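Local coordinates for listeria nuclear targeted protein A (Listeria monocytogenes, PDB 4CIH) that relieves the repression of interferon-stimulated host genes by binding the chromatin repressor BAHD1 and blocking its recruitment to those genes, at residues E20-S25 against I53-R58; E62-D67 against I85-S90; K70-A75 against A81-F86. The protein carries 2 engineered substitutions. All blocks are in the same frame, centred on the assembly; numbering follows the deposited sequence.

How the interactions relate
The three contacts lie within the helical bundle range of the chain. Interaction 1 joins helix 8-34 to helix 42-63 and closes before the other two begin; interaction 2 takes the far part of helix 42-63, and the turn after it, to helix 77-103; interaction 3, nested within the loop of chain that interaction 2 closes, returns from the loop after helix 67-70 to that same helix. Centres of interactions 1 and 2 are 14 Å apart, those of 2 and 3 only 8 Å, and those of 1 and 3 22 Å. Interactions 2 and 3 share Ile85 and Phe86, and Leu64 CD2 packs on Lys83 CG at 3.8 Å. Together they tie three successive long helices from mid-bundle to one end.

Interaction 1 (E20-S25 against I53-R58); sequences EARELS and IGTMKR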
# COMPACT_ATOMS: atom_id res chain seq x y z
N GLU A 20 -3.12 3.98 4.47
CA GLU A 20 -4.35 4.33 3.73
C GLU A 20 -4.50 5.87 3.65
O GLU A 20 -4.63 6.44 2.55
CB GLU A 20 -5.62 3.60 4.28
CG GLU A 20 -5.58 2.07 4.17
CD GLU A 20 -6.90 1.37 3.77
OE1 GLU A 20 -7.80 1.16 4.61
OE2 GLU A 20 -7.02 0.90 2.62
N ALA A 21 -4.41 6.55 4.79
CA ALA A 21 -4.54 8.03 4.76
C ALA A 21 -3.51 8.71 3.85
O ALA A 21 -3.77 9.80 3.31
CB ALA A 21 -4.46 8.63 6.16
N ARG A 22 -2.34 8.09 3.74
CA ARG A 22 -1.34 8.45 2.77
C ARG A 22 -1.80 8.14 1.35
O ARG A 22 -1.57 8.91 0.42
CB ARG A 22 0.01 7.74 3.05
CG ARG A 22 0.60 7.79 4.45
CD ARG A 22 1.56 8.96 4.64
NE ARG A 22 0.92 10.11 5.28
CZ ARG A 22 1.12 10.54 6.53
NH1 ARG A 22 1.99 9.98 7.35
NH2 ARG A 22 0.43 11.59 6.97
N GLU A 23 -2.42 6.98 1.16
CA GLU A 23 -3.03 6.69 -0.14
C GLU A 23 -3.94 7.85 -0.49
O GLU A 23 -4.08 8.24 -1.68
CB GLU A 23 -3.87 5.41 -0.10
CG GLU A 23 -3.49 4.38 -1.17
CD GLU A 23 -4.61 4.12 -2.16
OE1 GLU A 23 -5.73 3.82 -1.69
OE2 GLU A 23 -4.37 4.21 -3.40
N LEU A 24 -4.59 8.39 0.54
CA LEU A 24 -5.69 9.32 0.32
C LEU A 24 -5.16 10.62 -0.16
O LEU A 24 -5.47 11.05 -1.27
CB LEU A 24 -6.54 9.53 1.59
CG LEU A 24 -7.71 8.55 1.57
CD1 LEU A 24 -8.99 9.26 1.93
CD2 LEU A 24 -7.79 7.93 0.18
N SER A 25 -4.29 11.20 0.66
CA SER A 25 -3.67 12.49 0.39
C SER A 25 -2.86 12.44 -0.88
O SER A 25 -2.45 13.47 -1.40
CB SER A 25 -2.71 12.89 1.52
OG SER A 25 -3.33 12.74 2.78
N ILE A 53 5.27 8.69 -0.54
CA ILE A 53 5.50 7.39 -1.11
C ILE A 53 6.36 6.70 -0.08
O ILE A 53 5.98 5.68 0.47
CB ILE A 53 6.29 7.47 -2.44
CG1 ILE A 53 5.35 7.63 -3.62
CG2 ILE A 53 7.10 6.20 -2.67
CD1 ILE A 53 6.10 7.97 -4.90
N GLY A 54 7.51 7.31 0.19
CA GLY A 54 8.50 6.75 1.10
C GLY A 54 7.89 6.59 2.47
O GLY A 54 8.30 5.73 3.24
N THR A 55 6.91 7.41 2.80
CA THR A 55 6.27 7.24 4.09
C THR A 55 5.33 6.04 4.07
O THR A 55 5.14 5.39 5.09
CB THR A 55 5.57 8.53 4.55
OG1 THR A 55 6.57 9.39 5.11
CG2 THR A 55 4.54 8.23 5.63
N MSE A 56 4.76 5.78 2.91
CA MSE A 56 3.95 4.58 2.66
C MSE A 56 4.86 3.40 2.49
O MSE A 56 4.49 2.27 2.81
CB MSE A 56 3.16 4.76 1.36
CG MSE A 56 1.83 5.48 1.56
SE MSE A 56 0.94 5.79 -0.18
CE MSE A 56 -0.03 4.09 -0.33
N LYS A 57 6.07 3.62 2.00
CA LYS A 57 7.03 2.52 1.94
C LYS A 57 7.40 2.13 3.35
O LYS A 57 7.47 0.94 3.68
CB LYS A 57 8.27 2.91 1.13
CG LYS A 57 8.01 2.82 -0.36
CD LYS A 57 9.25 3.21 -1.15
CE LYS A 57 8.91 3.29 -2.63
NZ LYS A 57 10.11 3.73 -3.37
N ARG A 58 7.60 3.14 4.18
CA ARG A 58 7.97 2.95 5.59
C ARG A 58 7.07 2.06 6.43
O ARG A 58 7.50 1.02 6.94
CB ARG A 58 8.04 4.31 6.29
CG ARG A 58 9.18 4.44 7.27
CD ARG A 58 8.81 5.47 8.34
NE ARG A 58 7.71 4.99 9.17
CZ ARG A 58 7.23 5.63 10.24
NH1 ARG A 58 7.76 6.79 10.65
NH2 ARG A 58 6.22 5.08 10.92
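Met56, a selenomethionine, runs alongside Arg22 in the opposite direction, bringing its CG within 3.3 Å of Arg22 CB. The start of its chain is extended (chi2 176°), which carries the selenium across the gap between the helices; a bend at chi3 of 88° then turns the methyl toward the next residue of the partner helix. There Met56 CE meets Glu23 CG at 3.6 Å, while Met56 SE lies 3.8 Å from Glu23 N, so one side chain touches two consecutive residues.

The second point of contact belongs to Thr55. Its CG2, set anti to the backbone N, is directed at the arginine, and Thr55 CG2 comes to 3.2 Å from Arg22 CD. The Arg22 chain is folded at both chi2 and chi3, which brings the guanidinium back past this methyl: Arg22 NH1 is 3.5 Å from Thr55 CG2, and the methyl lies at an edge of the guanidinium, near its plane. The contact is made mainly through aliphatic carbons and selenium, without hydrogen bonds between the segments. Thr55 OG1 has a weak bond to Gln51 O in its own helix. Glu23 lends only its inner carbons, its carboxylate leading away toward Lys93 and Arg96 in long, weak ion pairs.

The two segments run nearly antiparallel, at 164° with axes 9.6 Å apart, as expected of neighbours in an up-and-down bundle. Met56 also rests on Ile97 of helix 77-103, and Arg22 on Tyr59 of helix 42-63, placing the contact between the first two helices with the third against its buried side.

Interaction 2 (E62-D67 against I85-S90); sequences EILSID and IFKEWS
Ile63 lays its CG2 methyl over one face of the Phe86 ring, 3.7 Å from the ring centroid and 25° off the normal, a CH-pi contact. The methyl is offset toward the rim, and its shortest distance is to an outer atom, Phe86 CZ, at 3.4 Å. More of the isoleucine follows it: Ile63 CB is 3.6 Å and Ile63 CD1 3.7 Å from that same CZ, so CB and both of its branches gather about the CZ end of the ring. With chi1 of 169°, the ring of Phe86 is swung anti to its backbone N and reaches across to the isoleucine. Ser90 CB, one turn on, lies above the other face but further from the plane, which sandwiches the ring between two aliphatic groups. Both Ile63 and Phe86 are buried.

This is core packing between successive long helices of the four-helical up-and-down bundle. Helix 42-63 supplies Ile63 and helix 77-103 supplies Phe86; Ile12 of helix 8-34 also touches Ile63, and Leu16 of that helix meets Phe86. Beyond Ile63 the chain goes through a type I turn to Ile66, closed by Ile66 N to Ile63 O at 2.7 Å, and Ile66 is the N-cap of helix 67-70.

Toward solvent the character changes. Leu64 sits at right angles across the exposed Lys87 and lays both methyls against one side of its chain: Leu64 CD1 is 3.3 Å from Lys87 CG, tighter than usual for two carbons, and Leu64 CD2 is 3.5 Å from that CG. The grip is confined to aliphatic carbons, while the lysine, bent at chi3 and chi4, takes its ammonium end past the leucine.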
# COMPACT_ATOMS: atom_id res chain seq x y z
N GLU A 62 7.61 -1.43 8.26
CA GLU A 62 7.20 -1.61 9.62
C GLU A 62 6.45 -2.93 9.73
O GLU A 62 6.93 -3.85 10.39
CB GLU A 62 6.37 -0.42 10.10
CG GLU A 62 7.16 0.52 11.00
CD GLU A 62 6.32 1.66 11.54
OE1 GLU A 62 5.52 1.38 12.45
OE2 GLU A 62 6.46 2.82 11.08
N ILE A 63 5.34 -3.07 9.00
CA ILE A 63 4.66 -4.37 8.91
C ILE A 63 5.49 -5.57 8.37
O ILE A 63 5.81 -6.48 9.12
CB ILE A 63 3.31 -4.24 8.18
CG1 ILE A 63 2.32 -3.53 9.11
CG2 ILE A 63 2.80 -5.64 7.79
CD1 ILE A 63 1.63 -2.37 8.44
N LEU A 64 5.84 -5.56 7.09
CA LEU A 64 6.68 -6.63 6.49
C LEU A 64 7.90 -7.07 7.31
O LEU A 64 8.53 -8.10 6.99
CB LEU A 64 7.16 -6.24 5.09
CG LEU A 64 6.49 -6.84 3.84
CD1 LEU A 64 7.33 -6.61 2.59
CD2 LEU A 64 6.21 -8.33 4.02
N SER A 65 8.25 -6.28 8.32
CA SER A 65 9.40 -6.64 9.17
C SER A 65 9.03 -6.96 10.61
O SER A 65 9.89 -7.11 11.47
CB SER A 65 10.54 -5.61 9.07
OG SER A 65 10.45 -4.64 10.10
N ILE A 66 7.73 -7.09 10.89
CA ILE A 66 7.30 -7.77 12.11
C ILE A 66 7.97 -9.14 12.21
O ILE A 66 8.23 -9.79 11.17
CB ILE A 66 5.78 -7.82 12.17
CG1 ILE A 66 5.28 -6.38 12.45
CG2 ILE A 66 5.35 -8.81 13.25
CD1 ILE A 66 3.81 -6.16 12.30
N ASP A 67 8.37 -9.55 13.41
CA ASP A 67 9.22 -10.74 13.47
C ASP A 67 8.45 -11.84 12.79
O ASP A 67 8.80 -12.26 11.68
CB ASP A 67 9.62 -11.12 14.90
CG ASP A 67 10.42 -12.42 14.95
OD1 ASP A 67 9.83 -13.48 14.70
OD2 ASP A 67 11.64 -12.39 15.27
N ILE A 85 -0.47 -11.76 0.71
CA ILE A 85 -1.37 -10.80 0.11
C ILE A 85 -0.89 -9.39 0.42
O ILE A 85 -0.61 -8.61 -0.50
CB ILE A 85 -2.82 -11.01 0.58
CG1 ILE A 85 -3.77 -10.07 -0.15
CG2 ILE A 85 -2.95 -10.85 2.08
CD1 ILE A 85 -4.60 -10.76 -1.19
N PHE A 86 -0.76 -9.06 1.70
CA PHE A 86 -0.40 -7.69 2.09
C PHE A 86 0.84 -7.21 1.33
O PHE A 86 0.94 -6.05 0.99
CB PHE A 86 -0.20 -7.62 3.60
CG PHE A 86 0.41 -6.34 4.09
CD1 PHE A 86 1.78 -6.09 3.91
CD2 PHE A 86 -0.34 -5.44 4.82
CE1 PHE A 86 2.34 -4.93 4.40
CE2 PHE A 86 0.20 -4.28 5.29
CZ PHE A 86 1.55 -4.01 5.08
N LYS A 87 1.75 -8.11 1.01
CA LYS A 87 2.94 -7.75 0.24
C LYS A 87 2.48 -7.41 -1.15
O LYS A 87 2.90 -6.39 -1.73
CB LYS A 87 4.01 -8.87 0.22
CG LYS A 87 5.42 -8.38 0.61
CD LYS A 87 6.58 -9.34 0.27
CE LYS A 87 7.74 -8.58 -0.37
NZ LYS A 87 8.36 -9.22 -1.58
N GLU A 88 1.59 -8.23 -1.69
CA GLU A 88 1.07 -7.97 -3.03
C GLU A 88 0.13 -6.73 -3.08
O GLU A 88 0.23 -5.94 -4.01
CB GLU A 88 0.31 -9.19 -3.58
CG GLU A 88 1.09 -10.29 -4.34
CD GLU A 88 0.30 -11.59 -4.20
OE1 GLU A 88 -0.81 -11.43 -3.68
OE2 GLU A 88 0.75 -12.72 -4.54
N TRP A 89 -0.79 -6.62 -2.12
CA TRP A 89 -1.74 -5.48 -1.95
C TRP A 89 -1.06 -4.08 -1.71
O TRP A 89 -1.37 -3.11 -2.40
CB TRP A 89 -2.69 -5.85 -0.78
CG TRP A 89 -3.81 -4.89 -0.47
CD1 TRP A 89 -5.06 -4.90 -0.99
CD2 TRP A 89 -3.76 -3.79 0.45
NE1 TRP A 89 -5.79 -3.85 -0.48
CE2 TRP A 89 -5.01 -3.16 0.40
CE3 TRP A 89 -2.78 -3.27 1.31
CZ2 TRP A 89 -5.33 -2.06 1.20
CZ3 TRP A 89 -3.08 -2.19 2.07
CH2 TRP A 89 -4.34 -1.57 2.02
N SER A 90 -0.13 -4.01 -0.77
CA SER A 90 0.69 -2.80 -0.50
C SER A 90 1.59 -2.30 -1.63
O SER A 90 1.69 -1.08 -1.90
CB SER A 90 1.58 -3.11 0.67
OG SER A 90 2.48 -4.13 0.27

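Interaction 3 (K70-A75 against A81-F86); sequences KRSSEA and AFKKIF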
# COMPACT_ATOMS: atom_id res chain seq x y z
N LYS A 70 8.18 -11.40 9.05
CA LYS A 70 9.38 -12.09 8.54
C LYS A 70 9.16 -13.60 8.40
O LYS A 70 9.24 -14.18 7.30
CB LYS A 70 10.54 -11.86 9.53
CG LYS A 70 11.90 -12.43 9.13
CD LYS A 70 12.66 -11.48 8.18
CE LYS A 70 14.14 -11.87 8.08
NZ LYS A 70 14.84 -11.25 6.89
N ARG A 71 8.90 -14.24 9.54
CA ARG A 71 9.02 -15.70 9.67
C ARG A 71 7.71 -16.38 9.21
O ARG A 71 7.56 -17.61 9.22
CB ARG A 71 9.48 -16.05 11.10
CG ARG A 71 10.32 -14.90 11.72
CD ARG A 71 11.63 -15.24 12.45
NE ARG A 71 11.43 -16.15 13.58
CZ ARG A 71 11.75 -17.44 13.54
NH1 ARG A 71 12.32 -17.95 12.45
NH2 ARG A 71 11.53 -18.24 14.57
N SER A 72 6.82 -15.54 8.69
CA SER A 72 5.53 -15.92 8.10
C SER A 72 5.31 -17.38 7.69
O SER A 72 4.28 -17.95 8.03
CB SER A 72 5.20 -15.00 6.92
OG SER A 72 6.15 -15.09 5.87
N SER A 73 6.23 -17.98 6.94
CA SER A 73 6.00 -19.34 6.49
C SER A 73 6.02 -20.41 7.57
O SER A 73 5.56 -21.52 7.35
CB SER A 73 6.96 -19.74 5.35
OG SER A 73 8.22 -19.11 5.50
N GLU A 74 6.57 -20.09 8.74
CA GLU A 74 6.51 -21.01 9.89
C GLU A 74 5.51 -20.56 10.97
O GLU A 74 5.44 -21.18 12.02
CB GLU A 74 7.89 -21.16 10.54
CG GLU A 74 9.04 -20.50 9.79
CD GLU A 74 10.03 -19.81 10.70
OE1 GLU A 74 10.10 -20.14 11.91
OE2 GLU A 74 10.79 -18.95 10.21
N ALA A 75 4.75 -19.48 10.78
CA ALA A 75 3.65 -19.19 11.72
C ALA A 75 2.35 -19.81 11.21
O ALA A 75 2.34 -20.64 10.30
CB ALA A 75 3.47 -17.69 11.93
N ALA A 81 -0.31 -16.10 4.85
CA ALA A 81 -1.37 -15.80 3.90
C ALA A 81 -1.53 -14.31 3.82
O ALA A 81 -1.44 -13.74 2.73
CB ALA A 81 -2.67 -16.46 4.34
N PHE A 82 -1.68 -13.68 4.99
CA PHE A 82 -1.81 -12.22 5.16
C PHE A 82 -0.62 -11.43 4.66
O PHE A 82 -0.77 -10.38 4.02
CB PHE A 82 -2.06 -11.89 6.65
CG PHE A 82 -1.72 -10.48 7.02
CD1 PHE A 82 -2.51 -9.43 6.56
CD2 PHE A 82 -0.60 -10.20 7.81
CE1 PHE A 82 -2.19 -8.12 6.85
CE2 PHE A 82 -0.31 -8.89 8.13
CZ PHE A 82 -1.08 -7.86 7.63
N LYS A 83 0.58 -11.89 5.00
CA LYS A 83 1.79 -11.23 4.54
C LYS A 83 1.80 -11.33 3.02
O LYS A 83 2.17 -10.38 2.33
CB LYS A 83 3.03 -11.88 5.20
CG LYS A 83 4.40 -11.60 4.56
CD LYS A 83 4.86 -12.59 3.51
CE LYS A 83 6.31 -12.32 3.06
NZ LYS A 83 7.31 -13.34 3.49
N LYS A 84 1.43 -12.51 2.51
CA LYS A 84 1.61 -12.87 1.09
C LYS A 84 0.76 -11.96 0.25
O LYS A 84 1.19 -11.45 -0.78
CB LYS A 84 1.21 -14.33 0.86
CG LYS A 84 0.96 -14.66 -0.59
CD LYS A 84 0.77 -16.16 -0.78
CE LYS A 84 0.27 -16.45 -2.18
NZ LYS A 84 -1.02 -17.19 -2.08
N ILE A 85 -0.47 -11.76 0.71
CA ILE A 85 -1.37 -10.80 0.11
C ILE A 85 -0.89 -9.39 0.42
O ILE A 85 -0.61 -8.61 -0.50
CB ILE A 85 -2.82 -11.01 0.58
CG1 ILE A 85 -3.77 -10.07 -0.15
CG2 ILE A 85 -2.95 -10.85 2.08
CD1 ILE A 85 -4.60 -10.76 -1.19
N PHE A 86 -0.76 -9.06 1.70
CA PHE A 86 -0.40 -7.69 2.09
C PHE A 86 0.84 -7.21 1.33
O PHE A 86 0.94 -6.05 0.99
CB PHE A 86 -0.20 -7.62 3.60
CG PHE A 86 0.41 -6.34 4.09
CD1 PHE A 86 1.78 -6.09 3.91
CD2 PHE A 86 -0.34 -5.44 4.82
CE1 PHE A 86 2.34 -4.93 4.40
CE2 PHE A 86 0.20 -4.28 5.29
CZ PHE A 86 1.55 -4.01 5.08
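Lys83 and Ser72 are joined by one hydrogen bond, Lys83 NZ donating to Ser72 OG at 3.2 Å. The serine hydroxyl does double duty, for it is also hydrogen-bonded to Glu80 OE1, one turn before the lysine. The hydroxyl is thus shared by an ammonium and a carboxylate of one helix, Glu80 being its stronger partner. Its chi1 of 62° sets OG between the backbone N and the carbonyl carbon of Ser72, and the lysine meets it there by a bend at chi2 (-91°) and another at chi4.

Van der Waals contact is slight and follows the same pair. Lys83 CD passes 3.7 Å from Ser72 OG, and the two CB atoms of Ser72 and Lys83 face each other at 4.2 Å; in all, only 102 Å² is buried.

The salt bridge lies within the 70-75 segment. Arg71 NH1 pairs with Glu74 OE2 at 2.9 Å, linking the residue two before the 3-10 segment 73-74 to its last residue, and the backbone adds Glu74 N to Arg71 O at 2.7 Å. Outside the segment, Arg71 NE has a long, weak ion pair with Asp67.

The contact lies where the connection after helix 67-70 turns back against the early part of helix 77-103, near one end of the bundle. Lys83 also touches Leu64, whereas on the inward side of helix 77-103 Phe82 packs against helices 8-34 and 121-139.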